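Glutamate racemase (PDB 3OUT) belongs to the Asp/Glu/hydantoin racemase family and has an alpha/beta fold with two parallel sheets, modelled here with d-glutamic acid in its pocket. Local coordinates at residues Thr21-Leu30 / Ser208-Leu219; Val163-Leu171 / Ile192-Leu200. All coordinates share one frame; numbering follows the deposited sequence. Where two conformers were deposited one is given.

Interaction 1 (Thr21-Leu30 / Ser208-Leu219)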
loop_
_atom_site.group_PDB
_atom_site.type_symbol
_atom_site.label_atom_id
_atom_site.label_comp_id
_atom_site.label_asym_id
_atom_site.label_seq_id
_atom_site.Cartn_x
_atom_site.Cartn_y
_atom_site.Cartn_z
ATOM N N THR B 21 -20.056 13.725 -4.232
ATOM C CA THR B 21 -21.333 14.375 -4.002
ATOM C C THR B 21 -21.330 15.256 -2.748
ATOM O O THR B 21 -21.985 16.309 -2.748
ATOM C CB THR B 21 -22.478 13.383 -3.936
ATOM O OG1 THR B 21 -22.667 12.802 -5.237
ATOM C CG2 THR B 21 -23.742 14.091 -3.463
ATOM N N ILE B 22 -20.596 14.852 -1.702
ATOM C CA ILE B 22 -20.497 15.652 -0.452
ATOM C C ILE B 22 -19.793 16.970 -0.753
ATOM O O ILE B 22 -20.123 18.017 -0.175
ATOM C CB ILE B 22 -19.734 14.907 0.675
ATOM C CG1 ILE B 22 -20.586 13.746 1.194
ATOM C CG2 ILE B 22 -19.312 15.857 1.819
ATOM C CD1 ILE B 22 -21.580 14.122 2.252
ATOM N N VAL B 23 -18.802 16.947 -1.648
ATOM C CA VAL B 23 -18.137 18.176 -2.043
ATOM C C VAL B 23 -19.148 19.143 -2.691
ATOM O O VAL B 23 -19.215 20.330 -2.351
ATOM C CB VAL B 23 -16.936 17.877 -2.981
ATOM C CG1 VAL B 23 -16.276 19.184 -3.417
ATOM C CG2 VAL B 23 -15.927 17.015 -2.224
ATOM N N LYS B 24 -19.946 18.608 -3.609
ATOM C CA LYS B 24 -21.014 19.338 -4.269
ATOM C C LYS B 24 -21.965 19.962 -3.204
ATOM O O LYS B 24 -22.302 21.163 -3.249
ATOM C CB LYS B 24 -21.749 18.415 -5.243
ATOM C CG LYS B 24 -22.996 19.022 -5.917
ATOM C CD LYS B 24 -23.893 17.939 -6.535
ATOM C CE LYS B 24 -24.768 17.210 -5.479
ATOM N NZ LYS B 24 -25.655 16.113 -6.037
ATOM N N ASN B 25 -22.363 19.145 -2.247
ATOM C CA ASN B 25 -23.308 19.588 -1.243
ATOM C C ASN B 25 -22.703 20.719 -0.424
ATOM O O ASN B 25 -23.295 21.668 -0.147
ATOM C CB ASN B 25 -23.720 18.438 -0.316
ATOM C CG ASN B 25 -24.595 17.388 -0.996
ATOM O OD1 ASN B 25 -25.347 17.667 -1.870
ATOM N ND2 ASN B 25 -24.513 16.219 -0.522
ATOM N N LEU B 26 -21.457 20.530 -0.031
ATOM C CA LEU B 26 -20.770 21.536 0.770
ATOM C C LEU B 26 -20.642 22.844 0.030
ATOM O O LEU B 26 -20.778 23.868 0.599
ATOM C CB LEU B 26 -19.380 21.071 1.281
ATOM C CG LEU B 26 -19.363 19.923 2.284
ATOM C CD1 LEU B 26 -17.938 19.454 2.530
ATOM C CD2 LEU B 26 -20.027 20.260 3.610
HETATM N N MSE B 27 -20.363 22.760 -1.265
HETATM C CA MSE B 27 -20.195 23.944 -2.096
HETATM C C MSE B 27 -21.502 24.714 -2.222
HETATM O O MSE B 27 -21.507 25.889 -2.590
HETATM C CB MSE B 27 -19.675 23.559 -3.482
HETATM C CG MSE B 27 -18.195 23.215 -3.516
HETATM SE SE MSE B 27 -17.608 22.591 -5.268
HETATM C CE MSE B 27 -18.835 21.090 -5.481
ATOM N N SER B 28 -22.611 24.050 -1.916
ATOM C CA SER B 28 -23.917 24.692 -2.002
ATOM C C SER B 28 -24.384 25.354 -0.713
ATOM O O SER B 28 -25.228 26.182 -0.782
ATOM C CB SER B 28 -24.991 23.709 -2.483
ATOM O OG SER B 28 -25.445 22.901 -1.447
ATOM N N ILE B 29 -23.813 24.938 0.425
ATOM C CA ILE B 29 -24.218 25.507 1.733
ATOM C C ILE B 29 -23.103 26.294 2.426
ATOM O O ILE B 29 -23.385 27.085 3.344
ATOM C CB ILE B 29 -24.823 24.460 2.718
ATOM C CG1 ILE B 29 -23.808 23.383 3.100
ATOM C CG2 ILE B 29 -26.053 23.798 2.116
ATOM C CD1 ILE B 29 -24.384 22.326 4.043
ATOM N N LEU B 30 -21.857 26.061 1.997
ATOM C CA LEU B 30 -20.664 26.669 2.599
ATOM C C LEU B 30 -19.732 27.127 1.484
ATOM O O LEU B 30 -18.614 26.640 1.326
ATOM C CB LEU B 30 -19.978 25.667 3.536
ATOM C CG LEU B 30 -20.604 25.396 4.890
ATOM C CD1 LEU B 30 -20.094 24.113 5.511
ATOM C CD2 LEU B 30 -20.283 26.642 5.779
ATOM N N SER B 208 -26.500 12.066 2.104
ATOM C CA SER B 208 -25.366 12.993 1.858
ATOM C C SER B 208 -25.577 14.434 2.235
ATOM O O SER B 208 -24.697 15.048 2.841
ATOM C CB SER B 208 -24.875 12.925 0.411
ATOM O OG SER B 208 -25.926 13.123 -0.488
ATOM N N LEU B 209 -26.707 15.022 1.848
ATOM C CA LEU B 209 -26.936 16.424 2.178
ATOM C C LEU B 209 -27.090 16.625 3.688
ATOM O O LEU B 209 -26.566 17.583 4.231
ATOM C CB LEU B 209 -28.150 16.984 1.423
ATOM C CG LEU B 209 -28.404 18.476 1.637
ATOM C CD1 LEU B 209 -27.227 19.395 1.214
ATOM C CD2 LEU B 209 -29.719 18.808 0.886
ATOM N N GLN B 210 -27.801 15.716 4.340
ATOM C CA GLN B 210 -27.965 15.746 5.807
ATOM C C GLN B 210 -26.602 15.740 6.488
ATOM O O GLN B 210 -26.372 16.530 7.420
ATOM C CB GLN B 210 -28.806 14.581 6.275
ATOM C CG GLN B 210 -29.011 14.461 7.801
ATOM C CD GLN B 210 -29.881 15.569 8.430
ATOM O OE1 GLN B 210 -30.171 16.591 7.824
ATOM N NE2 GLN B 210 -30.301 15.343 9.661
ATOM N N ALA B 211 -25.688 14.881 6.019
ATOM C CA ALA B 211 -24.329 14.874 6.578
ATOM C C ALA B 211 -23.646 16.226 6.414
ATOM O O ALA B 211 -23.016 16.764 7.338
ATOM C CB ALA B 211 -23.451 13.691 5.927
ATOM N N SER B 212 -23.778 16.811 5.223
ATOM C CA SER B 212 -23.219 18.146 4.995
ATOM C C SER B 212 -23.826 19.201 5.925
ATOM O O SER B 212 -23.112 20.039 6.458
ATOM C CB SER B 212 -23.382 18.528 3.534
ATOM O OG SER B 212 -22.786 17.539 2.698
ATOM N N LYS B 213 -25.143 19.148 6.109
ATOM C CA LYS B 213 -25.827 20.051 7.063
ATOM C C LYS B 213 -25.369 19.889 8.497
ATOM O O LYS B 213 -25.266 20.888 9.212
ATOM C CB LYS B 213 -27.327 19.878 6.957
ATOM C CG LYS B 213 -27.820 20.342 5.609
ATOM C CD LYS B 213 -29.291 20.543 5.553
ATOM C CE LYS B 213 -30.089 19.345 5.856
ATOM N NZ LYS B 213 -31.561 19.681 5.765
HETATM N N MSE B 214 -25.083 18.649 8.904
HETATM C CA MSE B 214 -24.537 18.390 10.232
HETATM C C MSE B 214 -23.189 19.093 10.391
HETATM O O MSE B 214 -22.896 19.654 11.443
HETATM C CB MSE B 214 -24.453 16.877 10.535
HETATM C CG MSE B 214 -25.810 16.256 10.735
HETATM SE SE MSE B 214 -25.599 14.343 10.950
HETATM C CE MSE B 214 -27.147 14.028 12.116
ATOM N N LEU B 215 -22.350 19.032 9.358
ATOM C CA LEU B 215 -21.078 19.717 9.400
ATOM C C LEU B 215 -21.290 21.246 9.443
ATOM O O LEU B 215 -20.691 21.898 10.256
ATOM C CB LEU B 215 -20.207 19.318 8.213
ATOM C CG LEU B 215 -18.847 20.037 8.151
ATOM C CD1 LEU B 215 -18.098 19.937 9.471
ATOM C CD2 LEU B 215 -18.008 19.462 7.042
ATOM N N TYR B 216 -22.179 21.786 8.612
ATOM C CA TYR B 216 -22.538 23.205 8.673
ATOM C C TYR B 216 -22.927 23.618 10.118
ATOM O O TYR B 216 -22.409 24.609 10.653
ATOM C CB TYR B 216 -23.690 23.573 7.723
ATOM C CG TYR B 216 -24.124 24.991 7.974
ATOM C CD1 TYR B 216 -23.477 26.059 7.373
ATOM C CD2 TYR B 216 -25.150 25.263 8.863
ATOM C CE1 TYR B 216 -23.833 27.374 7.658
ATOM C CE2 TYR B 216 -25.520 26.574 9.158
ATOM C CZ TYR B 216 -24.850 27.621 8.553
ATOM O OH TYR B 216 -25.219 28.921 8.847
ATOM N N SER B 217 -23.820 22.855 10.755
ATOM C CA SER B 217 -24.307 23.266 12.076
ATOM C C SER B 217 -23.175 23.307 13.073
ATOM O O SER B 217 -23.090 24.235 13.878
ATOM C CB SER B 217 -25.394 22.332 12.578
ATOM O OG SER B 217 -26.518 22.466 11.758
ATOM N N LEU B 218 -22.280 22.316 12.999
ATOM C CA LEU B 218 -21.145 22.282 13.879
ATOM C C LEU B 218 -20.246 23.486 13.671
ATOM O O LEU B 218 -19.843 24.123 14.633
ATOM C CB LEU B 218 -20.342 20.994 13.706
ATOM C CG LEU B 218 -19.212 20.716 14.705
ATOM C CD1 LEU B 218 -18.917 19.201 14.801
ATOM C CD2 LEU B 218 -17.954 21.495 14.368
ATOM N N LEU B 219 -19.899 23.792 12.424
ATOM C CA LEU B 219 -19.013 24.952 12.183
ATOM C C LEU B 219 -19.651 26.271 12.619
ATOM O O LEU B 219 -19.002 27.133 13.191
ATOM C CB LEU B 219 -18.634 25.046 10.713
ATOM C CG LEU B 219 -17.799 23.876 10.197
ATOM C CD1 LEU B 219 -17.571 24.049 8.715
ATOM C CD2 LEU B 219 -16.438 23.761 10.894
#

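Interaction 2 (Val163-Leu171 / Ile192-Leu200)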
loop_
_atom_site.group_PDB
_atom_site.type_symbol
_atom_site.label_atom_id
_atom_site.label_comp_id
_atom_site.label_asym_id
_atom_site.label_seq_id
_atom_site.Cartn_x
_atom_site.Cartn_y
_atom_site.Cartn_z
ATOM N N VAL B 163 -30.001 -2.064 -15.525
ATOM C CA VAL B 163 -30.081 -1.479 -14.187
ATOM C C VAL B 163 -31.358 -1.944 -13.514
ATOM O O VAL B 163 -31.355 -2.389 -12.365
ATOM C CB VAL B 163 -30.021 0.080 -14.207
ATOM C CG1 VAL B 163 -30.228 0.641 -12.811
ATOM C CG2 VAL B 163 -28.697 0.583 -14.750
ATOM N N GLU B 164 -32.465 -1.892 -14.248
ATOM C CA GLU B 164 -33.728 -2.381 -13.692
ATOM C C GLU B 164 -33.718 -3.862 -13.300
ATOM O O GLU B 164 -34.211 -4.227 -12.253
ATOM C CB GLU B 164 -34.873 -1.995 -14.632
ATOM C CG GLU B 164 -35.049 -0.481 -14.702
ATOM C CD GLU B 164 -36.130 -0.046 -15.667
ATOM O OE1 GLU B 164 -36.981 -0.886 -16.010
ATOM O OE2 GLU B 164 -36.137 1.143 -16.041
ATOM N N LEU B 165 -33.118 -4.730 -14.113
ATOM C CA LEU B 165 -33.058 -6.126 -13.766
ATOM C C LEU B 165 -32.139 -6.430 -12.578
ATOM O O LEU B 165 -32.472 -7.267 -11.777
ATOM C CB LEU B 165 -32.637 -6.967 -14.959
ATOM C CG LEU B 165 -33.688 -7.192 -16.058
ATOM C CD1 LEU B 165 -33.021 -7.872 -17.215
ATOM C CD2 LEU B 165 -34.864 -8.018 -15.558
ATOM N N VAL B 166 -30.968 -5.781 -12.520
ATOM C CA VAL B 166 -30.094 -5.948 -11.368
ATOM C C VAL B 166 -30.811 -5.438 -10.094
ATOM O O VAL B 166 -30.760 -6.089 -9.075
ATOM C CB VAL B 166 -28.738 -5.217 -11.565
ATOM C CG1 VAL B 166 -27.867 -5.345 -10.291
ATOM C CG2 VAL B 166 -28.000 -5.807 -12.812
ATOM N N ALA B 167 -31.471 -4.279 -10.177
ATOM C CA ALA B 167 -32.215 -3.743 -9.034
ATOM C C ALA B 167 -33.334 -4.705 -8.613
ATOM O O ALA B 167 -33.543 -4.937 -7.410
ATOM C CB ALA B 167 -32.761 -2.342 -9.325
ATOM N N LYS B 168 -34.048 -5.290 -9.570
ATOM C CA LYS B 168 -35.103 -6.280 -9.199
ATOM C C LYS B 168 -34.509 -7.432 -8.416
ATOM O O LYS B 168 -35.083 -7.883 -7.410
ATOM C CB LYS B 168 -35.889 -6.770 -10.429
ATOM C CG LYS B 168 -36.718 -5.682 -11.086
ATOM C CD LYS B 168 -37.522 -6.221 -12.283
ATOM C CE LYS B 168 -38.037 -5.101 -13.194
ATOM N NZ LYS B 168 -38.339 -5.580 -14.581
ATOM N N GLU B 169 -33.324 -7.895 -8.823
ATOM C CA GLU B 169 -32.667 -8.995 -8.136
ATOM C C GLU B 169 -32.416 -8.683 -6.654
ATOM O O GLU B 169 -32.647 -9.533 -5.796
ATOM C CB GLU B 169 -31.346 -9.337 -8.854
ATOM C CG GLU B 169 -30.514 -10.395 -8.199
ATOM C CD GLU B 169 -31.032 -11.807 -8.387
ATOM O OE1 GLU B 169 -31.930 -12.042 -9.236
ATOM O OE2 GLU B 169 -30.502 -12.684 -7.662
ATOM N N TYR B 170 -31.959 -7.462 -6.361
ATOM C CA TYR B 170 -31.596 -7.075 -5.019
ATOM C C TYR B 170 -32.780 -6.553 -4.195
ATOM O O TYR B 170 -32.771 -6.661 -2.968
ATOM C CB TYR B 170 -30.527 -5.975 -5.054
ATOM C CG TYR B 170 -29.164 -6.434 -5.541
ATOM C CD1 TYR B 170 -28.618 -7.630 -5.099
ATOM C CD2 TYR B 170 -28.415 -5.662 -6.441
ATOM C CE1 TYR B 170 -27.357 -8.065 -5.536
ATOM C CE2 TYR B 170 -27.147 -6.096 -6.864
ATOM C CZ TYR B 170 -26.631 -7.276 -6.415
ATOM O OH TYR B 170 -25.387 -7.689 -6.811
ATOM N N LEU B 171 -33.749 -5.947 -4.842
ATOM C CA LEU B 171 -34.835 -5.249 -4.113
ATOM C C LEU B 171 -36.073 -6.096 -3.893
ATOM O O LEU B 171 -36.943 -5.719 -3.094
ATOM C CB LEU B 171 -35.219 -3.962 -4.839
ATOM C CG LEU B 171 -34.146 -2.895 -4.965
ATOM C CD1 LEU B 171 -34.592 -1.812 -5.870
ATOM C CD2 LEU B 171 -33.748 -2.338 -3.582
ATOM N N ILE B 192 -29.031 6.128 -9.377
ATOM C CA ILE B 192 -30.024 5.245 -9.964
ATOM C C ILE B 192 -31.377 5.291 -9.225
ATOM O O ILE B 192 -32.173 4.364 -9.338
ATOM C CB ILE B 192 -29.524 3.769 -10.124
ATOM C CG1 ILE B 192 -29.215 3.096 -8.773
ATOM C CG2 ILE B 192 -28.303 3.711 -11.092
ATOM C CD1 ILE B 192 -29.092 1.573 -8.840
ATOM N N LYS B 193 -31.606 6.348 -8.464
ATOM C CA LYS B 193 -32.810 6.411 -7.636
ATOM C C LYS B 193 -34.101 6.252 -8.440
ATOM O O LYS B 193 -35.067 5.638 -7.944
ATOM C CB LYS B 193 -32.864 7.694 -6.811
ATOM C CG LYS B 193 -33.020 9.024 -7.544
ATOM C CD LYS B 193 -33.127 10.161 -6.524
ATOM C CE LYS B 193 -32.547 11.474 -7.015
ATOM N NZ LYS B 193 -32.713 11.729 -8.474
ATOM N N GLU B 194 -34.121 6.794 -9.650
ATOM C CA GLU B 194 -35.315 6.663 -10.511
ATOM C C GLU B 194 -35.597 5.212 -10.882
ATOM O O GLU B 194 -36.759 4.796 -10.908
ATOM C CB GLU B 194 -35.194 7.514 -11.777
ATOM C CG GLU B 194 -35.181 9.007 -11.549
ATOM C CD GLU B 194 -35.216 9.831 -12.859
ATOM O OE1 GLU B 194 -35.431 9.237 -13.951
ATOM O OE2 GLU B 194 -35.051 11.087 -12.782
ATOM N N SER B 195 -34.560 4.418 -11.151
ATOM C CA SER B 195 -34.745 2.990 -11.398
ATOM C C SER B 195 -35.186 2.283 -10.130
ATOM O O SER B 195 -36.028 1.418 -10.173
ATOM C CB SER B 195 -33.484 2.325 -11.927
ATOM O OG SER B 195 -33.080 2.926 -13.163
ATOM N N ILE B 196 -34.611 2.638 -8.985
ATOM C CA ILE B 196 -35.022 2.025 -7.722
ATOM C C ILE B 196 -36.514 2.304 -7.452
ATOM O O ILE B 196 -37.252 1.408 -7.089
ATOM C CB ILE B 196 -34.120 2.498 -6.553
ATOM C CG1 ILE B 196 -32.697 1.975 -6.768
ATOM C CG2 ILE B 196 -34.672 2.004 -5.172
ATOM C CD1 ILE B 196 -31.644 2.515 -5.813
ATOM N N ALA B 197 -36.916 3.551 -7.628
ATOM C CA ALA B 197 -38.294 4.000 -7.370
ATOM C C ALA B 197 -39.321 3.242 -8.215
ATOM O O ALA B 197 -40.466 3.057 -7.776
ATOM C CB ALA B 197 -38.405 5.451 -7.638
ATOM N N LYS B 198 -38.925 2.809 -9.414
ATOM C CA LYS B 198 -39.822 1.972 -10.285
ATOM C C LYS B 198 -40.118 0.585 -9.704
ATOM O O LYS B 198 -41.212 0.034 -9.909
ATOM C CB LYS B 198 -39.219 1.735 -11.679
ATOM C CG LYS B 198 -39.346 2.809 -12.740
ATOM C CD LYS B 198 -38.617 2.318 -14.004
ATOM C CE LYS B 198 -38.940 3.111 -15.263
ATOM N NZ LYS B 198 -38.469 4.532 -15.174
ATOM N N ILE B 199 -39.135 0.005 -9.015
ATOM C CA ILE B 199 -39.236 -1.342 -8.459
ATOM C C ILE B 199 -39.857 -1.358 -7.052
ATOM O O ILE B 199 -40.638 -2.253 -6.702
ATOM C CB ILE B 199 -37.829 -1.988 -8.359
ATOM C CG1 ILE B 199 -37.056 -1.901 -9.692
ATOM C CG2 ILE B 199 -37.921 -3.401 -7.837
ATOM C CD1 ILE B 199 -37.839 -2.287 -10.955
ATOM N N LEU B 200 -39.484 -0.379 -6.237
ATOM C CA LEU B 200 -39.867 -0.353 -4.851
ATOM C C LEU B 200 -40.356 1.038 -4.537
ATOM O O LEU B 200 -39.576 1.959 -4.310
ATOM C CB LEU B 200 -38.664 -0.757 -3.987
ATOM C CG LEU B 200 -38.939 -1.066 -2.532
ATOM C CD1 LEU B 200 -39.816 -2.324 -2.448
ATOM C CD2 LEU B 200 -37.625 -1.247 -1.770
HETATM O O HOH W 1 -34.295 2.844 -15.604
#

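Interaction 1 (Thr21-Leu30 / Ser208-Leu219)
Asn25 and Ser212 meet at the centre of this helix pair, where the short serine side chain acts as a knob in a hole formed by Ile22, Asn25, Leu26 and Ile29. The segment axes approach to 9.0 Å and cross at -50°. Followed outward, Asn25 begins with CB against Ser212 OG, at 3.3 Å. Its CG lies anti to the carbonyl carbon (chi1 -70°), which carries the amide over the first turn of helix 208-221. There CG and OD1 both border the CD1 methyl of Leu209, OD1 at 4.0 Å, while ND2 comes within 3.4 Å of Ser208 OG. That hydroxyl has a hydrogen bond to Asp206.

Ser212 OG turns back to its own helix and donates to Ser208 O at 3.1 Å. The backbone N of Ser212 binds the same carbonyl oxygen from the opposite face of its plane, so two bonds grip this oxygen. Ile22 CD1 also packs against it, 3.3 Å from Ser208 O. Farther along, the CD1 methyl of Ile29 rests over the Ser212 carbonyl and Tyr216 CB, and Leu30 CD2 meets the edge of the Tyr216 ring, 3.6 Å from Tyr216 CD1. Leu30 CD1 reaches Leu219 CD1. On the inner side, Leu26 meets Leu215; Leu26 also touches Val12 and Leu215 touches Ile10, both of strand 10-14, seating both helices on the six-stranded sheet.

No clear hydrogen bond links the two helices. The serine hydroxyls in the interface find acceptors within or next to their own helix, so the association rests mainly on close van der Waals fit and burial of aliphatic groups.

Interaction 2 (Val163-Leu171 / Ile192-Leu200)
Ile199 is the knob of this contact, seated among Glu164, Ala167, Lys168 and Leu171 of the facing helix. Its CD1 abuts the aliphatic chain of Lys168, 3.6 Å from Lys168 CG and equally close to Lys168 CE; the two side chains cross at about a right angle. Its CG2 faces Leu171 CB. Leu171 has CG anti to the carbonyl carbon (chi1 -63°) and sends CD1 to Ile196 CG2, at 3.9 Å. At the other end, Val163 CG1 packs over Ser195 OG and meets Ile192 CG2 at 4.0 Å.

The polar groups are joined through water: one molecule donates to Glu164 OE2 and is hydrogen-bonded to Ser195 OG at 2.7 Å. Lys198 lays its methylene chain by the carboxylate, CD being 3.4 Å from Glu164 OE2, yet its NZ stays 4.2 Å from that oxygen, beyond a salt bridge.

Beyond this shell, Leu171 and Ile196 both rest on Leu182 of strand 181-184, and Phe149 and Ile153 of helix 149-154 back Ile192. Leu165 and Val166 pack on His161 and Ile162 of the second subunit. Two helices crossing at -54° on one face of a parallel sheet form part of the helical layer of an alpha/beta fold, as the connections of successive beta-alpha-beta crossovers (140-145 to 181-184, then 181-184 to 203-205).

The two contacts belong to helical layers of different sheets. Interaction 1 pairs helices on the six-stranded parallel sheet, interaction 2 helices on the four-stranded one; their centres are 27 Å apart. Along the chain the order is 21-30, 163-171, 192-200, 208-219, so both segments of interaction 2 fall between those of interaction 1. After strand 203-205 the chain returns with helix 208-221 to the first sheet. Neither contact lines the pocket directly, but pocket residues come from both regions: Ser15 and Cys77 follow strands of the six-stranded sheet, Thr119 and Cys186 strands of the four-stranded one. The bound d-glutamic acid thus sits between the two parts that these contacts help to build.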